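PDB 4WOD: taurocyamine kinase from Schistosoma mansoni, which reversibly transfers phosphate from ATP to taurocyamine, giving N-phosphotaurocyamine and ADP, as a duplicated member of the ATP:guanido phosphotransferase (phosphagen kinase) family. Local coordinates for residues 134-146 with 195-207. The protein carries 4 engineered substitutions. Residues are numbered along the deposited sequence; the frame is centred on the assembly and turned at random.
Sequences GPTLTKETRIELE and AGGYIDWPTGRGI
In the first of the two repeats of this duplicated phosphagen kinase, the capping-box start of helix 139-154 packs on the loop joining helix 190-194 to strand 206-210, and Arg142 makes the main polar link to that loop. Its CG lies anti to the backbone N (chi1 -174°) and the chain bends at chi3, which carries the guanidinium over the loop. Arg142 NH1 donates to Asp200 OD2 at 2.9 Å, a salt bridge through the anti lone pair, with the guanidinium and carboxylate planes 69° apart. Asp200 OD2 also lies against Lys139 CB. Ile199 O sits over one face of the Arg142 guanidinium, 3.4 Å from Arg142 CZ; Leu137 CB lies over the rim of the opposite face. Arg205 NH1 and NH2 both grip that carbonyl oxygen end-on, and the two guanidinium planes are 18° apart. Arg142 NE and Arg205 NH2, two donors that do not bond, are 3.5 Å apart. Two waters extend the link: one joins Arg142 NH1 to Lys139 O and Thr203 OG1, the other joins Arg142 NH2 to Gly196 O. Farther along the helix, Ile143 CG1 rests on the backbone of Gly204, and Glu146 OE1 approaches Gly204 CA at 3.3 Å. Glu146 OE2 is held by the hydroxyl of Tyr164 on strand 162-166. In the loop leading into the helix, Gly134 CA comes within 3.3 Å of Gly196 O, a CA-H...O contact just where Gly196 closes the Schellman motif of helix 190-194. Pro135 CG meets Ala195 O at 3.2 Å. The Arg142-Asp200 salt bridge and the two waters thus join helix and loop despite the neighbouring positive charges, which Asp200 and the carbonyls of Gly197 and Ile199 probably offset.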
loop_
_atom_site.group_PDB
_atom_site.type_symbol
_atom_site.label_atom_id
_atom_site.label_comp_id
_atom_site.label_asym_id
_atom_site.label_seq_id
_atom_site.Cartn_x
_atom_site.Cartn_y
_atom_site.Cartn_z
ATOM N N GLY A 134 13.184 29.484 -12.965
ATOM C CA GLY A 134 12.000 30.252 -13.327
ATOM C C GLY A 134 11.782 31.596 -12.631
ATOM O O GLY A 134 11.664 32.628 -13.309
ATOM N N PRO A 135 11.718 31.593 -11.283
ATOM C CA PRO A 135 11.417 32.803 -10.505
ATOM C C PRO A 135 12.504 33.873 -10.506
ATOM O O PRO A 135 12.209 35.013 -10.159
ATOM C CB PRO A 135 11.224 32.261 -9.075
ATOM C CG PRO A 135 10.820 30.828 -9.270
ATOM C CD PRO A 135 11.663 30.389 -10.436
ATOM N N THR A 136 13.734 33.524 -10.868
ATOM C CA THR A 136 14.819 34.477 -10.732
ATOM C C THR A 136 15.516 34.819 -12.056
ATOM O O THR A 136 16.351 35.722 -12.096
ATOM C CB THR A 136 15.911 33.978 -9.717
ATOM O OG1 THR A 136 16.227 32.605 -9.982
ATOM C CG2 THR A 136 15.430 34.122 -8.266
ATOM N N LEU A 137 15.197 34.104 -13.126
ATOM C CA LEU A 137 15.729 34.439 -14.443
ATOM C C LEU A 137 15.114 35.735 -14.953
ATOM O O LEU A 137 13.993 36.096 -14.597
ATOM C CB LEU A 137 15.461 33.303 -15.445
ATOM C CG LEU A 137 16.247 32.032 -15.110
ATOM C CD1 LEU A 137 15.585 30.782 -15.708
ATOM C CD2 LEU A 137 17.692 32.218 -15.613
ATOM N N THR A 138 15.866 36.457 -15.758
ATOM C CA THR A 138 15.268 37.531 -16.558
ATOM C C THR A 138 14.969 36.968 -17.936
ATOM O O THR A 138 15.411 35.854 -18.270
ATOM C CB THR A 138 16.182 38.743 -16.684
ATOM O OG1 THR A 138 17.358 38.350 -17.386
ATOM C CG2 THR A 138 16.578 39.265 -15.298
ATOM N N LYS A 139 14.226 37.717 -18.750
ATOM C CA LYS A 139 13.989 37.258 -20.116
ATOM C C LYS A 139 15.322 37.081 -20.824
ATOM O O LYS A 139 15.538 36.083 -21.527
ATOM C CB LYS A 139 13.087 38.225 -20.887
ATOM C CG LYS A 139 12.838 37.806 -22.324
ATOM C CD LYS A 139 11.594 38.484 -22.883
ATOM C CE LYS A 139 11.514 38.349 -24.387
ATOM N NZ LYS A 139 10.189 38.830 -24.866
ATOM N N GLU A 140 16.233 38.028 -20.597
ATOM C CA GLU A 140 17.554 37.975 -21.218
ATOM C C GLU A 140 18.433 36.839 -20.690
ATOM O O GLU A 140 19.088 36.145 -21.469
ATOM C CB GLU A 140 18.282 39.311 -21.031
ATOM C CG GLU A 140 17.664 40.469 -21.799
ATOM C CD GLU A 140 18.463 41.746 -21.617
ATOM O OE1 GLU A 140 19.660 41.735 -21.985
ATOM O OE2 GLU A 140 17.910 42.741 -21.095
ATOM N N THR A 141 18.454 36.619 -19.381
ATOM C CA THR A 141 19.348 35.573 -18.880
ATOM C C THR A 141 18.865 34.168 -19.275
ATOM O O THR A 141 19.683 33.281 -19.545
ATOM C CB THR A 141 19.557 35.647 -17.348
ATOM O OG1 THR A 141 18.303 35.536 -16.664
ATOM C CG2 THR A 141 20.249 36.951 -16.978
ATOM N N ARG A 142 17.559 33.962 -19.373
ATOM C CA ARG A 142 17.091 32.661 -19.821
ATOM C C ARG A 142 17.556 32.383 -21.259
ATOM O O ARG A 142 17.955 31.253 -21.583
ATOM C CB ARG A 142 15.567 32.569 -19.713
ATOM C CG ARG A 142 15.005 31.193 -20.028
ATOM C CD ARG A 142 13.486 31.199 -20.059
ATOM N NE ARG A 142 12.877 31.407 -18.746
ATOM C CZ ARG A 142 12.411 32.570 -18.293
ATOM N NH1 ARG A 142 12.488 33.667 -19.046
ATOM N NH2 ARG A 142 11.857 32.636 -17.081
ATOM N N ILE A 143 17.533 33.415 -22.108
ATOM C CA ILE A 143 17.955 33.271 -23.504
ATOM C C ILE A 143 19.477 33.092 -23.561
ATOM O O ILE A 143 19.983 32.246 -24.314
ATOM C CB ILE A 143 17.496 34.490 -24.369
ATOM C CG1 ILE A 143 15.965 34.489 -24.496
ATOM C CG2 ILE A 143 18.148 34.481 -25.757
ATOM C CD1 ILE A 143 15.379 35.823 -24.873
ATOM N N GLU A 144 20.210 33.865 -22.760
ATOM C CA GLU A 144 21.668 33.640 -22.677
ATOM C C GLU A 144 22.012 32.185 -22.279
ATOM O O GLU A 144 22.940 31.573 -22.838
ATOM C CB GLU A 144 22.318 34.624 -21.702
ATOM C CG GLU A 144 22.395 36.028 -22.243
ATOM C CD GLU A 144 23.067 36.981 -21.287
ATOM O OE1 GLU A 144 24.206 37.405 -21.574
ATOM O OE2 GLU A 144 22.466 37.291 -20.233
ATOM N N LEU A 145 21.246 31.634 -21.333
ATOM C CA LEU A 145 21.413 30.253 -20.887
ATOM C C LEU A 145 21.098 29.280 -22.025
ATOM O O LEU A 145 21.856 28.327 -22.280
ATOM C CB LEU A 145 20.522 29.980 -19.659
ATOM C CG LEU A 145 20.511 28.572 -19.062
ATOM C CD1 LEU A 145 21.934 28.125 -18.691
ATOM C CD2 LEU A 145 19.563 28.518 -17.853
ATOM N N GLU A 146 19.999 29.537 -22.728
ATOM C CA GLU A 146 19.630 28.730 -23.891
ATOM C C GLU A 146 20.752 28.724 -24.933
ATOM O O GLU A 146 21.131 27.658 -25.428
ATOM C CB GLU A 146 18.326 29.230 -24.523
ATOM C CG GLU A 146 17.877 28.401 -25.723
ATOM C CD GLU A 146 16.901 29.135 -26.638
ATOM O OE1 GLU A 146 16.671 30.349 -26.436
ATOM O OE2 GLU A 146 16.333 28.484 -27.545
ATOM N N ALA A 195 5.036 27.720 -9.870
ATOM C CA ALA A 195 6.412 27.812 -9.414
ATOM C C ALA A 195 7.283 28.691 -10.322
ATOM O O ALA A 195 8.508 28.736 -10.157
ATOM C CB ALA A 195 7.015 26.405 -9.308
ATOM N N GLY A 196 6.658 29.378 -11.279
ATOM C CA GLY A 196 7.363 30.277 -12.188
ATOM C C GLY A 196 7.963 29.638 -13.432
ATOM O O GLY A 196 8.831 30.221 -14.083
ATOM N N GLY A 197 7.503 28.443 -13.779
ATOM C CA GLY A 197 8.092 27.713 -14.894
ATOM C C GLY A 197 7.815 28.209 -16.305
ATOM O O GLY A 197 8.516 27.826 -17.253
ATOM N N TYR A 198 6.799 29.049 -16.473
ATOM C CA TYR A 198 6.405 29.442 -17.829
ATOM C C TYR A 198 6.519 30.943 -18.063
ATOM O O TYR A 198 5.903 31.481 -18.976
ATOM C CB TYR A 198 4.973 28.980 -18.114
ATOM C CG TYR A 198 4.774 27.484 -18.007
ATOM C CD1 TYR A 198 5.736 26.594 -18.481
ATOM C CD2 TYR A 198 3.629 26.960 -17.417
ATOM C CE1 TYR A 198 5.549 25.224 -18.389
ATOM C CE2 TYR A 198 3.430 25.597 -17.324
ATOM C CZ TYR A 198 4.389 24.731 -17.804
ATOM O OH TYR A 198 4.178 23.377 -17.703
ATOM N N ILE A 199 7.300 31.619 -17.230
ATOM C CA ILE A 199 7.486 33.047 -17.363
ATOM C C ILE A 199 8.203 33.340 -18.697
ATOM O O ILE A 199 9.138 32.624 -19.072
ATOM C CB ILE A 199 8.272 33.594 -16.162
ATOM C CG1 ILE A 199 7.478 33.327 -14.871
ATOM C CG2 ILE A 199 8.632 35.071 -16.340
ATOM C CD1 ILE A 199 8.240 33.621 -13.626
ATOM N N ASP A 200 7.724 34.361 -19.408
ATOM C CA ASP A 200 8.239 34.766 -20.722
ATOM C C ASP A 200 8.111 33.654 -21.765
ATOM O O ASP A 200 8.935 33.574 -22.677
ATOM C CB ASP A 200 9.707 35.197 -20.643
ATOM C CG ASP A 200 9.965 36.274 -19.596
ATOM O OD1 ASP A 200 9.191 37.239 -19.533
ATOM O OD2 ASP A 200 10.953 36.145 -18.828
ATOM N N TRP A 201 7.089 32.810 -21.628
ATOM C CA TRP A 201 6.810 31.722 -22.581
ATOM C C TRP A 201 6.589 32.307 -23.979
ATOM O O TRP A 201 5.864 33.277 -24.118
ATOM C CB TRP A 201 5.570 30.927 -22.138
ATOM C CG TRP A 201 5.285 29.723 -22.978
ATOM C CD1 TRP A 201 4.434 29.652 -24.052
ATOM C CD2 TRP A 201 5.852 28.414 -22.834
ATOM N NE1 TRP A 201 4.435 28.382 -24.577
ATOM C CE2 TRP A 201 5.296 27.602 -23.856
ATOM C CE3 TRP A 201 6.769 27.844 -21.941
ATOM C CZ2 TRP A 201 5.631 26.258 -24.006
ATOM C CZ3 TRP A 201 7.098 26.505 -22.095
ATOM C CH2 TRP A 201 6.532 25.728 -23.121
ATOM N N PRO A 202 7.186 31.712 -25.022
ATOM C CA PRO A 202 7.980 30.489 -25.032
ATOM C C PRO A 202 9.462 30.776 -25.184
ATOM O O PRO A 202 10.188 29.899 -25.605
ATOM C CB PRO A 202 7.460 29.785 -26.274
ATOM C CG PRO A 202 7.317 30.943 -27.247
ATOM C CD PRO A 202 6.926 32.166 -26.406
ATOM N N THR A 203 9.905 31.983 -24.850
ATOM C CA THR A 203 11.299 32.357 -25.102
ATOM C C THR A 203 12.304 31.603 -24.225
ATOM O O THR A 203 12.000 31.173 -23.098
ATOM C CB THR A 203 11.514 33.886 -24.914
ATOM O OG1 THR A 203 11.220 34.261 -23.565
ATOM C CG2 THR A 203 10.605 34.678 -25.858
ATOM N N GLY A 204 13.520 31.461 -24.743
ATOM C CA GLY A 204 14.586 30.862 -23.960
ATOM C C GLY A 204 14.490 29.351 -23.840
ATOM O O GLY A 204 15.219 28.746 -23.069
ATOM N N ARG A 205 13.585 28.751 -24.606
ATOM C CA ARG A 205 13.289 27.327 -24.504
ATOM C C ARG A 205 13.390 26.620 -25.839
ATOM O O ARG A 205 13.146 27.210 -26.898
ATOM C CB ARG A 205 11.889 27.127 -23.939
ATOM C CG ARG A 205 11.741 27.714 -22.544
ATOM C CD ARG A 205 10.331 28.161 -22.308
ATOM N NE ARG A 205 10.103 28.457 -20.896
ATOM C CZ ARG A 205 9.991 29.679 -20.392
ATOM N NH1 ARG A 205 10.093 30.737 -21.187
ATOM N NH2 ARG A 205 9.778 29.835 -19.086
ATOM N N GLY A 206 13.734 25.340 -25.787
ATOM C CA GLY A 206 13.774 24.555 -27.000
ATOM C C GLY A 206 14.035 23.089 -26.765
ATOM O O GLY A 206 14.183 22.637 -25.615
ATOM N N ILE A 207 14.067 22.336 -27.865
ATOM C CA ILE A 207 14.390 20.914 -27.785
ATOM C C ILE A 207 15.438 20.540 -28.812
ATOM O O ILE A 207 15.543 21.175 -29.867
ATOM C CB ILE A 207 13.141 20.009 -28.000
ATOM C CG1 ILE A 207 12.611 20.134 -29.424
ATOM C CG2 ILE A 207 12.038 20.357 -27.032
ATOM C CD1 ILE A 207 11.584 19.071 -29.758
HETATM O O HOH W 1 13.395 34.178 -21.727
HETATM O O HOH W 2 10.311 30.428 -16.367
HETATM O O HOH W 3 14.685 32.301 -27.714
#